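Local coordinates for protein adenosylmethionine-8-amino-7-oxononanoate aminotransferase (Methanocaldococcus jannaschii, PDB 6ZHK) that probably transfers the amino group of S-adenosyl-L-methionine to 8-amino-7-oxononanoate in biotin biosynthesis, using pyridoxal 5'-phosphate, at residues Ala415-Ile428 with Tyr452-Leu466. Residues are numbered along the deposited sequence; the frame is centred on the assembly and turned at random.
Sequences AGYRVAEKLLEKGI and YLCDALYEAIKEADL
Lys426 grips two carboxylates one helical turn apart: its NZ donates to Glu463 OE2 (2.9 Å), on the syn side but 27° out of the carboxylate plane, and to Glu459 OE1 (3.0 Å), nearly along the C-O bond. The lysine chain runs straight over Ala456, its CD 3.8 Å from Ala456 CB, then bends at chi4 (-56°) to bring the ammonium between both acids. With an alanine in place of Lys426, Glu459 and Glu463 would probably lose their shared counter-charge. Tyr452 OH donates to Lys426 O (2.7 Å), which lies at the ring edge. Gly427, suited to its positive phi, completes the Schellman motif ending helix 415-425; beyond it Ile428 CD1 packs on Ala456 CB (3.5 Å). Alanines of 452-466 let the helix axes approach to 8.4 Å, their N-to-C directions 124° apart: Ala460 CB meets Lys422 CB (3.8 Å). Branched Val419 spreads its methyls, CG1 to Leu457 and Ile461, CG2 to Ala464 and Leu466. Arg418, bonded through NE to Tyr413 O, makes a long salt bridge from NH1 to Asp465 OD2 (3.4 Å). In this C-terminal part of the fold-type I aminotransferase, Val419 and Leu457 pack on strands 436-439 and 394-399, and Cys454 against helix 366-376.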
loop_
_atom_site.group_PDB
_atom_site.type_symbol
_atom_site.label_atom_id
_atom_site.label_comp_id
_atom_site.label_asym_id
_atom_site.label_seq_id
_atom_site.Cartn_x
_atom_site.Cartn_y
_atom_site.Cartn_z
ATOM N N ALA A 415 -19.885 -0.065 -23.647
ATOM C CA ALA A 415 -20.017 1.085 -24.538
ATOM C C ALA A 415 -18.841 2.053 -24.422
ATOM O O ALA A 415 -18.356 2.580 -25.425
ATOM C CB ALA A 415 -21.325 1.798 -24.319
ATOM N N GLY A 416 -18.418 2.377 -23.195
ATOM C CA GLY A 416 -17.243 3.233 -23.076
ATOM C C GLY A 416 -15.972 2.680 -23.747
ATOM O O GLY A 416 -15.237 3.433 -24.358
ATOM N N TYR A 417 -15.698 1.380 -23.630
ATOM C CA TYR A 417 -14.546 0.779 -24.323
ATOM C C TYR A 417 -14.695 0.861 -25.855
ATOM O O TYR A 417 -13.712 1.006 -26.588
ATOM C CB TYR A 417 -14.344 -0.668 -23.869
ATOM C CG TYR A 417 -13.679 -0.802 -22.511
ATOM C CD1 TYR A 417 -12.363 -0.382 -22.312
ATOM C CD2 TYR A 417 -14.340 -1.427 -21.460
ATOM C CE1 TYR A 417 -11.724 -0.520 -21.079
ATOM C CE2 TYR A 417 -13.745 -1.506 -20.208
ATOM C CZ TYR A 417 -12.437 -1.075 -20.027
ATOM O OH TYR A 417 -11.902 -1.236 -18.791
ATOM N N ARG A 418 -15.931 0.836 -26.346
ATOM C CA ARG A 418 -16.094 1.042 -27.793
ATOM C C ARG A 418 -15.580 2.420 -28.216
ATOM O O ARG A 418 -14.895 2.610 -29.242
ATOM C CB ARG A 418 -17.563 0.804 -28.155
ATOM C CG ARG A 418 -17.895 -0.676 -28.257
ATOM C CD ARG A 418 -19.394 -0.833 -28.424
ATOM N NE ARG A 418 -19.720 -2.196 -28.061
ATOM C CZ ARG A 418 -20.230 -3.105 -28.876
ATOM N NH1 ARG A 418 -20.501 -2.794 -30.131
ATOM N NH2 ARG A 418 -20.488 -4.319 -28.428
ATOM N N VAL A 419 -15.913 3.424 -27.402
ATOM C CA VAL A 419 -15.418 4.761 -27.621
ATOM C C VAL A 419 -13.893 4.802 -27.447
ATOM O O VAL A 419 -13.185 5.421 -28.247
ATOM C CB VAL A 419 -16.199 5.805 -26.800
ATOM C CG1 VAL A 419 -15.607 7.194 -27.007
ATOM C CG2 VAL A 419 -17.666 5.835 -27.238
ATOM N N ALA A 420 -13.369 4.159 -26.383
ATOM C CA ALA A 420 -11.917 4.125 -26.153
ATOM C C ALA A 420 -11.170 3.576 -27.381
ATOM O O ALA A 420 -10.083 4.054 -27.708
ATOM C CB ALA A 420 -11.632 3.266 -24.924
ATOM N N GLU A 421 -11.741 2.559 -28.055
ATOM C CA GLU A 421 -11.077 1.945 -29.223
ATOM C C GLU A 421 -10.857 2.968 -30.341
ATOM O O GLU A 421 -9.765 3.056 -30.928
ATOM C CB GLU A 421 -11.853 0.730 -29.721
ATOM C CG GLU A 421 -11.446 -0.580 -29.067
ATOM C CD GLU A 421 -12.034 -1.753 -29.844
ATOM O OE1 GLU A 421 -11.413 -2.844 -29.851
ATOM O OE2 GLU A 421 -13.099 -1.549 -30.491
ATOM N N LYS A 422 -11.897 3.769 -30.621
ATOM C CA LYS A 422 -11.820 4.820 -31.629
ATOM C C LYS A 422 -10.865 5.922 -31.204
ATOM O O LYS A 422 -10.166 6.496 -32.020
ATOM C CB LYS A 422 -13.195 5.422 -31.959
ATOM C CG LYS A 422 -14.268 4.448 -32.436
ATOM C CD LYS A 422 -13.860 3.697 -33.744
ATOM C CE LYS A 422 -14.900 2.655 -34.130
ATOM N NZ LYS A 422 -14.571 2.003 -35.414
ATOM N N LEU A 423 -10.846 6.255 -29.909
ATOM C CA LEU A 423 -9.913 7.266 -29.443
ATOM C C LEU A 423 -8.484 6.763 -29.597
ATOM O O LEU A 423 -7.596 7.546 -29.880
ATOM C CB LEU A 423 -10.225 7.605 -27.980
ATOM C CG LEU A 423 -11.393 8.555 -27.746
ATOM C CD1 LEU A 423 -11.613 8.704 -26.229
ATOM C CD2 LEU A 423 -11.092 9.938 -28.345
ATOM N N LEU A 424 -8.251 5.460 -29.392
ATOM C CA LEU A 424 -6.893 4.957 -29.489
ATOM C C LEU A 424 -6.376 5.110 -30.921
ATOM O O LEU A 424 -5.197 5.452 -31.128
ATOM C CB LEU A 424 -6.830 3.495 -29.001
ATOM C CG LEU A 424 -5.456 3.035 -28.521
ATOM C CD1 LEU A 424 -5.006 3.742 -27.249
ATOM C CD2 LEU A 424 -5.335 1.518 -28.413
ATOM N N GLU A 425 -7.268 4.914 -31.911
ATOM C CA GLU A 425 -6.896 5.130 -33.315
ATOM C C GLU A 425 -6.494 6.584 -33.579
ATOM O O GLU A 425 -5.761 6.871 -34.535
ATOM C CB GLU A 425 -8.056 4.787 -34.256
ATOM C CG GLU A 425 -8.422 3.314 -34.283
ATOM C CD GLU A 425 -9.779 3.039 -34.923
ATOM O OE1 GLU A 425 -10.498 4.012 -35.343
ATOM O OE2 GLU A 425 -10.114 1.857 -35.030
ATOM N N LYS A 426 -7.046 7.526 -32.795
ATOM C CA LYS A 426 -6.755 8.942 -32.952
ATOM C C LYS A 426 -5.604 9.364 -32.038
ATOM O O LYS A 426 -5.374 10.547 -31.894
ATOM C CB LYS A 426 -8.014 9.791 -32.712
ATOM C CG LYS A 426 -9.229 9.366 -33.540
ATOM C CD LYS A 426 -10.514 10.030 -33.122
ATOM C CE LYS A 426 -11.719 9.497 -33.863
ATOM N NZ LYS A 426 -11.484 9.657 -35.318
ATOM N N GLY A 427 -4.856 8.402 -31.474
ATOM C CA GLY A 427 -3.659 8.773 -30.715
ATOM C C GLY A 427 -3.998 9.269 -29.294
ATOM O O GLY A 427 -3.265 10.089 -28.754
ATOM N N ILE A 428 -5.107 8.771 -28.705
ATOM C CA ILE A 428 -5.527 9.162 -27.369
ATOM C C ILE A 428 -5.833 7.916 -26.540
ATOM O O ILE A 428 -6.580 7.009 -26.961
ATOM C CB ILE A 428 -6.786 10.060 -27.414
ATOM C CG1 ILE A 428 -6.509 11.379 -28.138
ATOM C CG2 ILE A 428 -7.347 10.230 -25.960
ATOM C CD1 ILE A 428 -7.779 12.156 -28.530
ATOM N N TYR A 452 -7.846 19.326 -29.565
ATOM C CA TYR A 452 -7.693 18.050 -30.247
ATOM C C TYR A 452 -8.539 16.975 -29.565
ATOM O O TYR A 452 -9.233 16.211 -30.210
ATOM C CB TYR A 452 -6.221 17.629 -30.362
ATOM C CG TYR A 452 -6.077 16.341 -31.130
ATOM C CD1 TYR A 452 -6.181 16.316 -32.515
ATOM C CD2 TYR A 452 -5.828 15.147 -30.481
ATOM C CE1 TYR A 452 -6.125 15.139 -33.236
ATOM C CE2 TYR A 452 -5.717 13.957 -31.191
ATOM C CZ TYR A 452 -5.868 13.952 -32.575
ATOM O OH TYR A 452 -5.776 12.790 -33.306
ATOM N N LEU A 453 -8.372 16.829 -28.249
ATOM C CA LEU A 453 -9.045 15.802 -27.473
ATOM C C LEU A 453 -10.562 15.861 -27.593
ATOM O O LEU A 453 -11.204 14.837 -27.742
ATOM C CB LEU A 453 -8.644 15.956 -25.993
ATOM C CG LEU A 453 -9.449 15.131 -24.972
ATOM C CD1 LEU A 453 -9.175 13.620 -25.175
ATOM C CD2 LEU A 453 -8.968 15.516 -23.577
ATOM N N CYS A 454 -11.130 17.056 -27.471
ATOM C CA CYS A 454 -12.578 17.178 -27.502
ATOM C C CYS A 454 -13.144 16.960 -28.914
ATOM O O CYS A 454 -14.199 16.341 -29.077
ATOM C CB CYS A 454 -12.922 18.560 -26.946
ATOM S SG CYS A 454 -12.555 18.753 -25.160
ATOM N N ASP A 455 -12.425 17.447 -29.956
ATOM C CA ASP A 455 -12.825 17.165 -31.333
ATOM C C ASP A 455 -12.705 15.664 -31.600
ATOM O O ASP A 455 -13.562 15.077 -32.251
ATOM C CB ASP A 455 -11.905 17.869 -32.342
ATOM C CG ASP A 455 -12.192 19.344 -32.549
ATOM O OD1 ASP A 455 -13.271 19.808 -32.158
ATOM O OD2 ASP A 455 -11.322 20.024 -33.078
ATOM N N ALA A 456 -11.648 15.006 -31.101
ATOM C CA ALA A 456 -11.553 13.569 -31.348
ATOM C C ALA A 456 -12.641 12.800 -30.596
ATOM O O ALA A 456 -13.109 11.752 -31.071
ATOM C CB ALA A 456 -10.195 13.051 -30.900
ATOM N N LEU A 457 -13.024 13.287 -29.402
ATOM C CA LEU A 457 -14.057 12.568 -28.657
ATOM C C LEU A 457 -15.411 12.662 -29.384
ATOM O O LEU A 457 -16.189 11.689 -29.470
ATOM C CB LEU A 457 -14.116 13.133 -27.229
ATOM C CG LEU A 457 -15.041 12.420 -26.237
ATOM C CD1 LEU A 457 -14.730 10.923 -26.108
ATOM C CD2 LEU A 457 -15.011 13.086 -24.878
ATOM N N TYR A 458 -15.682 13.854 -29.895
ATOM C CA TYR A 458 -16.879 14.100 -30.699
ATOM C C TYR A 458 -16.981 13.092 -31.865
ATOM O O TYR A 458 -17.983 12.409 -32.017
ATOM C CB TYR A 458 -16.887 15.565 -31.155
ATOM C CG TYR A 458 -18.081 15.964 -32.004
ATOM C CD1 TYR A 458 -18.115 15.785 -33.387
ATOM C CD2 TYR A 458 -19.184 16.569 -31.407
ATOM C CE1 TYR A 458 -19.219 16.198 -34.140
ATOM C CE2 TYR A 458 -20.286 16.992 -32.142
ATOM C CZ TYR A 458 -20.313 16.794 -33.513
ATOM O OH TYR A 458 -21.426 17.231 -34.189
ATOM N N GLU A 459 -15.922 12.941 -32.639
ATOM C CA GLU A 459 -15.862 12.006 -33.752
ATOM C C GLU A 459 -15.870 10.560 -33.248
ATOM O O GLU A 459 -16.467 9.685 -33.874
ATOM C CB GLU A 459 -14.519 12.140 -34.472
ATOM C CG GLU A 459 -14.302 13.444 -35.210
ATOM C CD GLU A 459 -12.885 13.560 -35.755
ATOM O OE1 GLU A 459 -12.087 12.582 -35.629
ATOM O OE2 GLU A 459 -12.593 14.602 -36.367
ATOM N N ALA A 460 -15.181 10.269 -32.131
ATOM C CA ALA A 460 -15.084 8.894 -31.664
ATOM C C ALA A 460 -16.463 8.376 -31.258
ATOM O O ALA A 460 -16.778 7.200 -31.482
ATOM C CB ALA A 460 -14.078 8.828 -30.514
ATOM N N ILE A 461 -17.254 9.275 -30.639
ATOM C CA ILE A 461 -18.562 8.895 -30.148
ATOM C C ILE A 461 -19.446 8.637 -31.365
ATOM O O ILE A 461 -20.182 7.669 -31.348
ATOM C CB ILE A 461 -19.104 9.957 -29.186
ATOM C CG1 ILE A 461 -18.295 9.944 -27.871
ATOM C CG2 ILE A 461 -20.588 9.737 -28.939
ATOM C CD1 ILE A 461 -18.718 11.094 -26.946
ATOM N N LYS A 462 -19.268 9.440 -32.430
ATOM C CA LYS A 462 -20.019 9.261 -33.673
ATOM C C LYS A 462 -19.642 7.985 -34.407
ATOM O O LYS A 462 -20.497 7.392 -35.040
ATOM C CB LYS A 462 -19.901 10.482 -34.572
ATOM C CG LYS A 462 -20.725 11.633 -34.035
ATOM C CD LYS A 462 -20.596 12.919 -34.809
ATOM C CE LYS A 462 -21.309 12.852 -36.136
ATOM N NZ LYS A 462 -21.420 14.221 -36.706
ATOM N N GLU A 463 -18.367 7.593 -34.328
ATOM C CA GLU A 463 -17.869 6.446 -35.064
ATOM C C GLU A 463 -18.147 5.142 -34.342
ATOM O O GLU A 463 -18.136 4.072 -34.966
ATOM C CB GLU A 463 -16.349 6.543 -35.203
ATOM C CG GLU A 463 -15.889 7.665 -36.114
ATOM C CD GLU A 463 -14.387 7.911 -36.072
ATOM O OE1 GLU A 463 -13.668 7.064 -35.489
ATOM O OE2 GLU A 463 -13.917 8.923 -36.647
ATOM N N ALA A 464 -18.278 5.212 -33.019
ATOM C CA ALA A 464 -18.463 3.995 -32.232
ATOM C C ALA A 464 -19.818 3.378 -32.564
ATOM O O ALA A 464 -20.745 4.067 -32.981
ATOM C CB ALA A 464 -18.341 4.307 -30.747
ATOM N N ASP A 465 -19.921 2.071 -32.332
ATOM C CA ASP A 465 -21.144 1.317 -32.547
ATOM C C ASP A 465 -22.084 1.479 -31.347
ATOM O O ASP A 465 -22.137 0.627 -30.442
ATOM C CB ASP A 465 -20.753 -0.144 -32.805
ATOM C CG ASP A 465 -21.904 -1.061 -33.179
ATOM O OD1 ASP A 465 -22.996 -0.530 -33.424
ATOM O OD2 ASP A 465 -21.687 -2.288 -33.235
ATOM N N LEU A 466 -22.853 2.569 -31.358
ATOM C CA LEU A 466 -23.676 2.908 -30.222
ATOM C C LEU A 466 -25.151 2.986 -30.653
ATOM O O LEU A 466 -26.116 2.755 -29.876
ATOM C CB LEU A 466 -23.191 4.262 -29.682
ATOM C CG LEU A 466 -21.763 4.273 -29.140
ATOM C CD1 LEU A 466 -21.369 5.679 -28.689
ATOM C CD2 LEU A 466 -21.604 3.249 -28.041
ATOM O OXT LEU A 466 -25.449 3.298 -31.798
HETATM O O HOH W 1 -11.111 6.480 -35.386
#